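Local structure of acetyltransferase (Escherichia coli, 7BYY) at residues C16-Q19 against T23-G26; D38-A43 against I70-A75; S84-G89 against P169-I174; D117-F122 against A151-V156; E124-I129 against Q175-A180. The protein acetylates aminoacyl-tRNAs with acetyl-CoA, probably including glycyl-tRNA, and acts as the GNAT-family toxin of a toxin-antitoxin system. The protein carries 1 engineered substitution. All coordinates share one frame; numbering follows the deposited sequence.

Interaction 1: residues C16-Q19 against T23-G26; sequences CNYQ and TYPG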
# COMPACT_ATOMS: atom_id res chain seq x y z
N CYS A 16 8.16 13.64 11.72
CA CYS A 16 6.88 14.19 11.29
C CYS A 16 6.54 13.69 9.90
O CYS A 16 7.43 13.54 9.06
CB CYS A 16 6.89 15.73 11.28
SG CYS A 16 7.61 16.52 12.75
N ASN A 17 5.26 13.42 9.67
CA ASN A 17 4.76 13.26 8.31
C ASN A 17 4.75 14.62 7.64
O ASN A 17 4.05 15.54 8.09
CB ASN A 17 3.35 12.66 8.32
CG ASN A 17 3.37 11.15 8.42
OD1 ASN A 17 3.29 10.58 9.51
ND2 ASN A 17 3.46 10.48 7.27
N TYR A 18 5.53 14.77 6.58
CA TYR A 18 5.71 16.09 5.97
C TYR A 18 4.39 16.61 5.43
O TYR A 18 3.68 15.91 4.70
CB TYR A 18 6.75 16.03 4.86
CG TYR A 18 6.79 17.31 4.06
CD1 TYR A 18 6.23 17.37 2.79
CD2 TYR A 18 7.35 18.47 4.58
CE1 TYR A 18 6.25 18.54 2.06
CE2 TYR A 18 7.37 19.64 3.86
CZ TYR A 18 6.82 19.67 2.60
OH TYR A 18 6.83 20.84 1.87
N GLN A 19 4.06 17.85 5.79
CA GLN A 19 2.87 18.53 5.30
C GLN A 19 3.25 19.42 4.12
O GLN A 19 4.22 20.18 4.20
CB GLN A 19 2.22 19.36 6.41
CG GLN A 19 2.18 18.67 7.76
CD GLN A 19 0.78 18.21 8.14
OE1 GLN A 19 -0.20 18.91 7.89
NE2 GLN A 19 0.70 17.03 8.75
N THR A 23 7.05 24.73 5.07
CA THR A 23 8.41 24.86 4.55
C THR A 23 9.35 25.05 5.73
O THR A 23 9.34 26.10 6.37
CB THR A 23 8.52 26.02 3.57
OG1 THR A 23 7.44 25.98 2.64
CG2 THR A 23 9.84 25.95 2.81
N TYR A 24 10.18 24.04 6.00
CA TYR A 24 11.12 24.10 7.10
C TYR A 24 12.38 24.87 6.71
O TYR A 24 12.70 24.98 5.52
CB TYR A 24 11.49 22.69 7.55
CG TYR A 24 10.33 21.90 8.10
CD1 TYR A 24 9.94 22.03 9.43
CD2 TYR A 24 9.62 21.02 7.29
CE1 TYR A 24 8.87 21.31 9.94
CE2 TYR A 24 8.55 20.29 7.79
CZ TYR A 24 8.18 20.44 9.12
OH TYR A 24 7.12 19.72 9.62
N PRO A 25 13.09 25.43 7.69
CA PRO A 25 14.41 26.01 7.39
C PRO A 25 15.33 24.97 6.78
O PRO A 25 15.40 23.83 7.24
CB PRO A 25 14.91 26.48 8.76
CG PRO A 25 13.68 26.68 9.57
CD PRO A 25 12.69 25.66 9.08
N GLY A 26 16.04 25.37 5.73
CA GLY A 26 16.92 24.48 5.01
C GLY A 26 16.25 23.66 3.93
O GLY A 26 16.96 23.03 3.13

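Interaction 2: residues D38-A43 against I70-A75; sequences DKFVRA and ICTFTA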
# COMPACT_ATOMS: atom_id res chain seq x y z
N ASP A 38 18.55 16.36 -3.91
CA ASP A 38 18.60 17.79 -3.60
C ASP A 38 17.55 18.56 -4.38
O ASP A 38 16.74 19.30 -3.80
CB ASP A 38 19.99 18.35 -3.90
CG ASP A 38 21.00 18.04 -2.82
OD1 ASP A 38 20.61 17.46 -1.79
OD2 ASP A 38 22.19 18.38 -3.00
N LYS A 39 17.56 18.42 -5.71
CA LYS A 39 16.61 19.16 -6.54
C LYS A 39 15.17 18.73 -6.31
O LYS A 39 14.26 19.52 -6.54
CB LYS A 39 16.98 19.00 -8.01
CG LYS A 39 16.49 20.14 -8.90
CD LYS A 39 16.90 21.49 -8.34
CE LYS A 39 16.37 22.64 -9.19
NZ LYS A 39 17.15 22.84 -10.44
N PHE A 40 14.94 17.49 -5.84
CA PHE A 40 13.58 17.05 -5.58
C PHE A 40 12.98 17.78 -4.39
O PHE A 40 11.86 18.29 -4.46
CB PHE A 40 13.55 15.54 -5.34
CG PHE A 40 12.20 15.03 -4.91
CD1 PHE A 40 11.90 14.87 -3.57
CD2 PHE A 40 11.24 14.72 -5.85
CE1 PHE A 40 10.66 14.40 -3.17
CE2 PHE A 40 9.99 14.25 -5.47
CZ PHE A 40 9.70 14.09 -4.12
N VAL A 41 13.72 17.83 -3.28
CA VAL A 41 13.20 18.47 -2.07
C VAL A 41 13.03 19.96 -2.29
O VAL A 41 12.04 20.56 -1.84
CB VAL A 41 14.13 18.17 -0.88
CG1 VAL A 41 13.56 18.76 0.40
CG2 VAL A 41 14.34 16.67 -0.74
N ARG A 42 13.98 20.60 -2.98
CA ARG A 42 13.92 22.04 -3.15
C ARG A 42 12.70 22.45 -3.97
O ARG A 42 11.98 23.38 -3.59
CB ARG A 42 15.19 22.56 -3.81
CG ARG A 42 16.44 22.38 -2.99
CD ARG A 42 17.63 22.99 -3.71
NE ARG A 42 18.84 22.19 -3.58
CZ ARG A 42 20.06 22.69 -3.42
NH1 ARG A 42 20.22 24.01 -3.36
NH2 ARG A 42 21.10 21.89 -3.29
N ALA A 43 12.46 21.77 -5.09
CA ALA A 43 11.50 22.23 -6.08
C ALA A 43 10.25 21.36 -6.21
O ALA A 43 9.19 21.89 -6.56
CB ALA A 43 12.17 22.32 -7.46
N ILE A 70 14.99 13.71 4.95
CA ILE A 70 13.73 13.47 4.27
C ILE A 70 13.68 12.01 3.84
O ILE A 70 14.71 11.33 3.73
CB ILE A 70 13.54 14.40 3.04
CG1 ILE A 70 12.05 14.63 2.77
CG2 ILE A 70 14.23 13.82 1.82
CD1 ILE A 70 11.35 15.41 3.85
N CYS A 71 12.46 11.53 3.60
CA CYS A 71 12.27 10.13 3.23
C CYS A 71 10.93 10.00 2.53
O CYS A 71 9.88 10.14 3.17
CB CYS A 71 12.34 9.25 4.46
SG CYS A 71 11.75 7.59 4.17
N THR A 72 10.95 9.72 1.23
CA THR A 72 9.73 9.58 0.44
C THR A 72 9.55 8.14 -0.01
O THR A 72 10.51 7.42 -0.29
CB THR A 72 9.75 10.50 -0.78
OG1 THR A 72 10.90 10.23 -1.58
CG2 THR A 72 9.77 11.97 -0.35
N PHE A 73 8.28 7.72 -0.10
CA PHE A 73 7.96 6.34 -0.40
C PHE A 73 6.59 6.27 -1.04
O PHE A 73 5.73 7.12 -0.80
CB PHE A 73 8.01 5.48 0.87
CG PHE A 73 7.26 6.07 2.02
CD1 PHE A 73 7.84 7.02 2.85
CD2 PHE A 73 5.95 5.68 2.29
CE1 PHE A 73 7.15 7.57 3.91
CE2 PHE A 73 5.25 6.22 3.35
CZ PHE A 73 5.85 7.17 4.16
N THR A 74 6.39 5.24 -1.87
CA THR A 74 5.15 5.02 -2.60
C THR A 74 4.73 3.56 -2.46
O THR A 74 5.40 2.76 -1.80
CB THR A 74 5.29 5.37 -4.09
OG1 THR A 74 6.01 4.33 -4.76
CG2 THR A 74 6.03 6.68 -4.28
N ALA A 75 3.61 3.22 -3.08
CA ALA A 75 3.20 1.83 -3.22
C ALA A 75 3.75 1.26 -4.52
O ALA A 75 3.89 1.97 -5.52
CB ALA A 75 1.68 1.69 -3.18

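Interaction 3: residues S84-G89 against P169-I174; sequences SGVLQG and PMFLAI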
# COMPACT_ATOMS: atom_id res chain seq x y z
N SER A 84 12.85 -13.99 -6.14
CA SER A 84 13.21 -15.40 -5.93
C SER A 84 14.65 -15.53 -5.45
O SER A 84 15.58 -15.01 -6.07
CB SER A 84 13.02 -16.18 -7.23
OG SER A 84 14.19 -16.16 -8.04
N GLY A 85 14.82 -16.26 -4.35
CA GLY A 85 16.07 -16.28 -3.62
C GLY A 85 16.04 -15.45 -2.35
O GLY A 85 16.97 -15.57 -1.53
N VAL A 86 15.02 -14.61 -2.16
CA VAL A 86 14.85 -13.80 -0.96
C VAL A 86 13.54 -14.11 -0.25
O VAL A 86 13.51 -14.31 0.97
CB VAL A 86 14.97 -12.29 -1.27
CG1 VAL A 86 14.87 -11.48 0.01
CG2 VAL A 86 16.27 -12.00 -1.99
N LEU A 87 12.43 -14.13 -0.99
CA LEU A 87 11.13 -14.47 -0.42
C LEU A 87 10.97 -15.98 -0.52
O LEU A 87 10.72 -16.52 -1.60
CB LEU A 87 10.00 -13.74 -1.13
CG LEU A 87 9.51 -12.46 -0.45
CD1 LEU A 87 8.33 -11.87 -1.20
CD2 LEU A 87 9.16 -12.71 1.02
N GLN A 88 11.10 -16.67 0.61
CA GLN A 88 11.07 -18.12 0.58
C GLN A 88 9.64 -18.63 0.71
O GLN A 88 8.75 -17.95 1.23
CB GLN A 88 11.92 -18.69 1.71
CG GLN A 88 13.35 -18.15 1.83
CD GLN A 88 14.14 -18.07 0.52
OE1 GLN A 88 13.81 -17.32 -0.41
NE2 GLN A 88 15.22 -18.83 0.46
N GLY A 89 9.44 -19.86 0.25
CA GLY A 89 8.12 -20.44 0.29
C GLY A 89 7.31 -20.06 -0.92
O GLY A 89 7.75 -19.32 -1.81
N PRO A 169 18.82 -2.83 -7.27
CA PRO A 169 17.64 -3.23 -6.49
C PRO A 169 18.04 -3.91 -5.19
O PRO A 169 18.94 -4.76 -5.15
CB PRO A 169 16.91 -4.20 -7.42
CG PRO A 169 17.98 -4.78 -8.27
CD PRO A 169 19.00 -3.68 -8.47
N MET A 170 17.36 -3.53 -4.11
CA MET A 170 17.57 -4.13 -2.80
C MET A 170 16.21 -4.38 -2.16
O MET A 170 15.24 -3.67 -2.43
CB MET A 170 18.44 -3.24 -1.89
CG MET A 170 19.77 -2.82 -2.52
SD MET A 170 20.94 -2.14 -1.31
CE MET A 170 21.42 -3.62 -0.43
N PHE A 171 16.15 -5.40 -1.30
CA PHE A 171 14.89 -5.85 -0.73
C PHE A 171 15.09 -6.21 0.73
O PHE A 171 16.14 -6.72 1.13
CB PHE A 171 14.32 -7.05 -1.50
CG PHE A 171 12.97 -7.51 -1.01
CD1 PHE A 171 11.82 -6.85 -1.40
CD2 PHE A 171 12.86 -8.60 -0.16
CE1 PHE A 171 10.58 -7.27 -0.96
CE2 PHE A 171 11.63 -9.02 0.28
CZ PHE A 171 10.48 -8.36 -0.11
N LEU A 172 14.05 -5.95 1.53
CA LEU A 172 14.04 -6.32 2.95
C LEU A 172 12.64 -6.82 3.29
O LEU A 172 11.68 -6.05 3.24
CB LEU A 172 14.42 -5.14 3.83
CG LEU A 172 14.46 -5.40 5.34
CD1 LEU A 172 15.45 -6.51 5.67
CD2 LEU A 172 14.82 -4.13 6.09
N ALA A 173 12.53 -8.10 3.63
CA ALA A 173 11.23 -8.71 3.89
C ALA A 173 10.58 -8.09 5.13
O ALA A 173 11.25 -7.54 6.01
CB ALA A 173 11.37 -10.22 4.07
N ILE A 174 9.25 -8.18 5.18
CA ILE A 174 8.50 -7.55 6.27
C ILE A 174 8.77 -8.25 7.59
O ILE A 174 8.72 -7.62 8.66
CB ILE A 174 7.00 -7.51 5.93
CG1 ILE A 174 6.22 -6.78 7.03
CG2 ILE A 174 6.45 -8.92 5.73
CD1 ILE A 174 6.74 -5.39 7.32

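Interaction 4: residues D117-F122 against A151-V156; sequences DLLCDF and ARLGFV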
# COMPACT_ATOMS: atom_id res chain seq x y z
N ASP A 117 18.14 6.80 12.07
CA ASP A 117 16.97 7.28 12.81
C ASP A 117 15.78 7.48 11.88
O ASP A 117 14.64 7.20 12.24
CB ASP A 117 17.31 8.58 13.54
CG ASP A 117 18.28 8.36 14.68
OD1 ASP A 117 18.56 7.19 15.02
OD2 ASP A 117 18.77 9.37 15.23
N LEU A 118 16.04 7.97 10.66
CA LEU A 118 14.97 8.11 9.68
C LEU A 118 14.49 6.76 9.18
O LEU A 118 13.30 6.60 8.88
CB LEU A 118 15.44 8.97 8.51
CG LEU A 118 14.72 10.31 8.39
CD1 LEU A 118 15.32 11.15 7.30
CD2 LEU A 118 13.22 10.11 8.18
N LEU A 119 15.39 5.78 9.07
CA LEU A 119 14.99 4.47 8.59
C LEU A 119 14.13 3.74 9.62
O LEU A 119 13.16 3.06 9.26
CB LEU A 119 16.21 3.63 8.23
CG LEU A 119 15.89 2.42 7.35
CD1 LEU A 119 15.55 2.87 5.93
CD2 LEU A 119 17.05 1.45 7.34
N CYS A 120 14.45 3.88 10.90
CA CYS A 120 13.63 3.25 11.92
C CYS A 120 12.29 3.95 12.08
O CYS A 120 11.28 3.30 12.38
CB CYS A 120 14.38 3.20 13.26
SG CYS A 120 15.21 1.62 13.57
N ASP A 121 12.25 5.27 11.86
CA ASP A 121 10.96 5.95 11.82
C ASP A 121 10.17 5.56 10.58
O ASP A 121 8.93 5.53 10.61
CB ASP A 121 11.16 7.47 11.88
CG ASP A 121 11.55 7.95 13.26
OD1 ASP A 121 12.39 8.87 13.36
OD2 ASP A 121 11.02 7.41 14.26
N PHE A 122 10.86 5.26 9.48
CA PHE A 122 10.18 4.76 8.29
C PHE A 122 9.71 3.33 8.49
O PHE A 122 8.63 2.95 8.02
CB PHE A 122 11.12 4.86 7.08
CG PHE A 122 10.63 4.12 5.88
CD1 PHE A 122 9.57 4.60 5.13
CD2 PHE A 122 11.25 2.94 5.48
CE1 PHE A 122 9.12 3.91 4.01
CE2 PHE A 122 10.81 2.25 4.37
CZ PHE A 122 9.74 2.74 3.64
N ALA A 151 22.42 -2.24 3.14
CA ALA A 151 22.89 -3.60 3.40
C ALA A 151 23.24 -3.80 4.86
O ALA A 151 23.03 -4.89 5.41
CB ALA A 151 24.10 -3.92 2.52
N ARG A 152 23.75 -2.76 5.52
CA ARG A 152 24.10 -2.86 6.93
C ARG A 152 22.88 -2.92 7.84
O ARG A 152 23.05 -3.17 9.04
CB ARG A 152 25.00 -1.69 7.34
CG ARG A 152 26.48 -1.98 7.18
CD ARG A 152 27.34 -0.96 7.89
NE ARG A 152 27.58 0.22 7.08
CZ ARG A 152 26.92 1.36 7.21
NH1 ARG A 152 25.97 1.47 8.14
NH2 ARG A 152 27.20 2.40 6.43
N LEU A 153 21.68 -2.71 7.32
CA LEU A 153 20.47 -2.72 8.13
C LEU A 153 19.44 -3.71 7.60
O LEU A 153 18.24 -3.54 7.84
CB LEU A 153 19.88 -1.31 8.23
CG LEU A 153 20.89 -0.24 8.64
CD1 LEU A 153 20.47 1.12 8.15
CD2 LEU A 153 21.08 -0.22 10.15
N GLY A 154 19.89 -4.74 6.89
CA GLY A 154 19.06 -5.89 6.55
C GLY A 154 18.85 -6.10 5.07
O GLY A 154 18.62 -7.24 4.64
N PHE A 155 18.92 -5.03 4.27
CA PHE A 155 18.59 -5.14 2.86
C PHE A 155 19.58 -6.04 2.13
O PHE A 155 20.80 -5.94 2.33
CB PHE A 155 18.56 -3.75 2.21
CG PHE A 155 17.34 -2.95 2.56
CD1 PHE A 155 17.32 -2.16 3.70
CD2 PHE A 155 16.23 -2.97 1.74
CE1 PHE A 155 16.20 -1.41 4.01
CE2 PHE A 155 15.10 -2.23 2.05
CZ PHE A 155 15.09 -1.44 3.19
N VAL A 156 19.06 -6.94 1.30
CA VAL A 156 19.87 -7.84 0.48
C VAL A 156 19.80 -7.37 -0.96
O VAL A 156 18.71 -7.08 -1.48
CB VAL A 156 19.39 -9.30 0.62
CG1 VAL A 156 17.88 -9.39 0.49
CG2 VAL A 156 20.07 -10.18 -0.42

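Interaction 5: residues E124-I129 against Q175-A180; sequences EHVKII and QHILAA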
# COMPACT_ATOMS: atom_id res chain seq x y z
N GLU A 124 8.74 2.07 11.32
CA GLU A 124 7.54 2.15 12.14
C GLU A 124 6.33 2.54 11.31
O GLU A 124 5.21 2.08 11.59
CB GLU A 124 7.75 3.16 13.28
CG GLU A 124 6.77 3.00 14.42
CD GLU A 124 7.10 1.81 15.30
OE1 GLU A 124 8.26 1.73 15.77
OE2 GLU A 124 6.21 0.96 15.52
N HIS A 125 6.52 3.38 10.29
CA HIS A 125 5.41 3.72 9.41
C HIS A 125 5.04 2.57 8.50
O HIS A 125 3.86 2.38 8.18
CB HIS A 125 5.76 4.96 8.59
CG HIS A 125 4.57 5.63 7.98
ND1 HIS A 125 3.66 6.35 8.72
CD2 HIS A 125 4.14 5.67 6.69
CE1 HIS A 125 2.72 6.81 7.91
NE2 HIS A 125 2.98 6.42 6.68
N VAL A 126 6.03 1.78 8.07
CA VAL A 126 5.75 0.59 7.26
C VAL A 126 4.90 -0.39 8.06
O VAL A 126 3.99 -1.03 7.51
CB VAL A 126 7.06 -0.05 6.78
CG1 VAL A 126 6.80 -1.41 6.15
CG2 VAL A 126 7.75 0.86 5.79
N LYS A 127 5.16 -0.52 9.36
CA LYS A 127 4.35 -1.38 10.20
C LYS A 127 2.89 -0.92 10.20
O LYS A 127 1.97 -1.75 10.12
CB LYS A 127 4.91 -1.40 11.63
CG LYS A 127 4.12 -2.25 12.62
CD LYS A 127 4.88 -2.40 13.92
CE LYS A 127 3.96 -2.74 15.08
NZ LYS A 127 3.13 -3.95 14.81
N ILE A 128 2.66 0.39 10.29
CA ILE A 128 1.31 0.92 10.19
C ILE A 128 0.69 0.53 8.85
O ILE A 128 -0.46 0.06 8.78
CB ILE A 128 1.30 2.45 10.39
CG1 ILE A 128 1.84 2.82 11.77
CG2 ILE A 128 -0.09 3.02 10.15
CD1 ILE A 128 0.77 3.05 12.81
N ILE A 129 1.44 0.72 7.77
CA ILE A 129 0.93 0.39 6.44
C ILE A 129 0.59 -1.09 6.36
O ILE A 129 -0.43 -1.48 5.77
CB ILE A 129 1.95 0.80 5.37
CG1 ILE A 129 2.11 2.33 5.37
CG2 ILE A 129 1.54 0.28 4.01
CD1 ILE A 129 3.23 2.83 4.49
N GLN A 175 9.05 -9.56 7.56
CA GLN A 175 9.32 -10.28 8.80
C GLN A 175 10.51 -9.70 9.55
O GLN A 175 10.50 -9.59 10.78
CB GLN A 175 9.54 -11.77 8.50
CG GLN A 175 8.33 -12.48 7.89
CD GLN A 175 8.24 -12.28 6.38
OE1 GLN A 175 9.18 -11.82 5.74
NE2 GLN A 175 7.09 -12.64 5.81
N HIS A 176 11.55 -9.30 8.81
CA HIS A 176 12.73 -8.73 9.45
C HIS A 176 12.49 -7.30 9.93
O HIS A 176 13.11 -6.86 10.90
CB HIS A 176 13.92 -8.77 8.48
CG HIS A 176 14.18 -10.14 7.92
ND1 HIS A 176 14.41 -10.36 6.58
CD2 HIS A 176 14.24 -11.35 8.51
CE1 HIS A 176 14.61 -11.65 6.37
NE2 HIS A 176 14.51 -12.27 7.53
N ILE A 177 11.59 -6.56 9.27
CA ILE A 177 11.28 -5.21 9.72
C ILE A 177 10.51 -5.25 11.04
O ILE A 177 10.80 -4.47 11.96
CB ILE A 177 10.51 -4.44 8.64
CG1 ILE A 177 11.34 -4.37 7.35
CG2 ILE A 177 10.15 -3.05 9.12
CD1 ILE A 177 10.70 -3.53 6.28
N LEU A 178 9.54 -6.15 11.15
CA LEU A 178 8.78 -6.28 12.39
C LEU A 178 9.68 -6.73 13.53
O LEU A 178 9.62 -6.18 14.64
CB LEU A 178 7.62 -7.26 12.20
CG LEU A 178 6.57 -6.89 11.15
CD1 LEU A 178 5.47 -7.94 11.09
CD2 LEU A 178 6.00 -5.51 11.43
N ALA A 179 10.53 -7.74 13.29
CA ALA A 179 11.43 -8.22 14.33
C ALA A 179 12.40 -7.13 14.78
O ALA A 179 12.76 -7.07 15.97
CB ALA A 179 12.20 -9.45 13.85
N ALA A 180 12.84 -6.28 13.86
CA ALA A 180 13.68 -5.15 14.25
C ALA A 180 12.90 -4.13 15.07
O ALA A 180 13.47 -3.50 15.97
CB ALA A 180 14.28 -4.49 13.00

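Interaction 1: residues C16-Q19 against T23-G26
Tyr24 lays the edge of its phenol ring against the edge of the Tyr18 ring, with Tyr24 CE2 3.9 Å from Tyr18 CD2. Each of these carbons lies close to the plane of the other ring, so the tyrosines meet rim to rim and neither presents a face. The two side chains overlap flank to flank, running in opposing senses. Tyr18 is swung away from its own backbone N (chi1 170°), whereas Tyr24 keeps CG beside its N, which turns its ring toward residues 16-18. Farther along the same ring, Tyr24 OH comes within 4.3 Å of Cys16 CB, a loose contact at the border of the patch. The meeting is entirely one of van der Waals packing. The polar end of Tyr18 is held by the loop itself: its OH bonds to the carbonyl of Ile22 and to Gln27 NE2, while Gln27 OE1 takes the backbone N-H of Tyr24. The contact spans the short loop that follows strand 13-17, the outermost strand of the sheet within this chain. Strand 55-61 pairs with Cys16 and Tyr18 and supports both tyrosines through Ala56 and Ile60, and helix 35-50 packs on Tyr18 with Leu45 and Lys46.

Interaction 2: residues D38-A43 against I70-A75
Ile70 meets helix 35-50 first, its CG2 methyl lying 3.8 Å from Val41 CG2. The two branched ends overlap side by side, each reaching beyond the other, and with Val41 CG1 trans to N (chi1 -177°), CG2 is the methyl on the side of Ile70. These two residues also bring the backbones nearest, with 8.1 Å between Val41 CA and Ile70 CA. Thr72, two residues on, points to the same face of the sheet. Its CG2 methyl reaches to 3.8 Å from Phe40 CE1 and meets the ring at a slant, strand and helix each extending a side chain toward the other. A chi1 of 57° sets the threonine hydroxyl between the backbone N and the carbonyl carbon, and the methyl, beside N, is the branch that touches the ring. Thr72 also rests on Val101 and Met102 of strand 94-105, and Met102 packs on Phe40 as well. This is the alpha/beta layering of the GNAT fold: the inner strand 67-79, bonded to 55-61 on one flank and 94-105 on the other, carries helix 35-50 on one face and helix 114-132 on the other. Within helix 35-50 a wider pi-type turn spans 40-43, and a long salt bridge links Arg42 NH2 to Asp38 OD2 on the side turned from the strand. Phe73, like Cys71 before it, belongs to the far face, where both pack on Phe122 of helix 114-132 and Leu133 of the second subunit lies against Phe73.

Interaction 3: residues S84-G89 against P169-I174
Val86 and Leu87 converge on one aromatic ring, that of Phe171, and the whole contact is apolar. The closer approach is from Val86, whose CG1 methyl lies 3.5 Å from Phe171 CD2 and 4.1 Å from the adjoining Phe171 CE2; the two side chains cross obliquely. Leu87 arrives at about a right angle to Phe171, and it is the branch carbon CG that reaches Phe171 CE2, at 4.1 Å. Both aliphatic groups therefore address the same side of the ring's outline, CD2 and CE2, at slanting angles. In Phe171 a chi1 of -176° swings the ring away from its own N-H and carries it out from the strand toward the loop.

Backbone bonds tie the strand into its sheet: Phe171 pairs with Val156 and Leu172 with Val138, and the strand ends at Ala173, the N-cap of helix 174-187. The loop 84-89 has no regular structure, and it also brings Val86 against Leu158 and Leu87 against Lys136. Its outer residues are exposed, and Gln88 is poorly ordered.

The long connection between strands 67-79 and 94-105 is thus fastened to the sheet here by two hydrocarbon side chains and a ring. The packing is nondirectional, and with both loop residues partly exposed it probably shields the ring only in part.

Interaction 4: residues D117-F122 against A151-V156
Leu119 and Leu153 form the tight part of this contact: Leu119 CD2 lies 3.5 Å from Leu153 CD1 and 4.1 Å from Leu153 CB, so one helix methyl touches CB and CD1 of the loop leucine. The first torsion of Leu119 (chi1 -163°) directs the isobutyl group toward the loop. The same CD2 methyl also reaches the Phe155 ring, but more loosely, standing near the ring plane at its edge, 4.5 Å from Phe155 CE1. Phe155 faces inward, where Val138, Leu140, Met170 and Leu172 of the adjoining strands surround it, and Leu119 is backed by Leu100. Solvent lies toward the other side. A type I turn from Ala151 to Gly154, closed by a weak bond from Gly154 N to Ala151 O, places Arg152 and Gly154 at the surface and leaves Leu153 partly exposed next to the buried Phe155. Through these side chains the loop between helix 147-151 and the short strand 156-157 is joined to helix 114-132, the helix that follows strand 94-105 in this GNAT domain. Because methyls and a ring edge do all the touching, this junction depends on hydrocarbon burial, with no polar bond across it.

Interaction 5: residues E124-I129 against Q175-A180
Lys127 crosses Leu178 at about a right angle, offering the aliphatic part of its chain: Leu178 CD2 sits 3.9 Å from Lys127 CG and 4.1 Å from Lys127 CD. The lysine runs extended from its helix through CG, CD and CE before bending at its last torsion (chi4 55°). That bend belongs to the amine end, which bonds to Gln131 OE1 one turn farther along the same helix, so the methylenes are left to form the apolar contact while the ammonium group is held toward the partly exposed side. Leu178 keeps CG beside the backbone N, with one terminal methyl directed at the lysine. These two residues also mark the closest backbone approach, their CA atoms being 7.0 Å apart. Deeper in, Val126 and Ile177 point toward each other and meet more loosely, Val126 CG1 standing 4.4 Å from Ile177 CD1. Ile177 likewise has CG1 beside its N, and an extended second torsion (chi2 -175°) carries CD1 toward the valine. Both rest on Val138 of strand 137-142, which both helices pack against. The other side of helix 114-132 faces the second subunit, where His125 NE2 bonds to the carbonyl of Ala132 and Ile129 packs on Leu133, both of that subunit. The arrangement belongs to the alpha/beta core of a GNAT acetyltransferase: helix 114-132 is the helix of a beta-alpha-beta crossover joining the parallel, adjacent strands 94-105 and 137-142, and the C-terminal helix 174-187 lies beside it on the same face of the sheet.

In the fold
Interactions 2 and 4 are the buried contacts, while interactions 1, 3 and 5 are partly buried. Interactions 4 and 5 share helix 114-132, and strand 168-173 of interaction 3 runs directly into helix 174-187 of interaction 5. Interaction 4 is nested in the loop closed by interaction 3, and a probable hydrogen bond between Phe171 O and Val156 N joins them. Phe73 links interaction 2 to interactions 4 and 5 by touching Phe122, His125 and Ile129; interactions 2 and 5 also both reach the second subunit. Interactions 1 and 3 brace loops on opposite sides of the chain's centre. All five are apolar across their segments; rings take part in interactions 1 to 4, whereas interaction 5 is aliphatic alone.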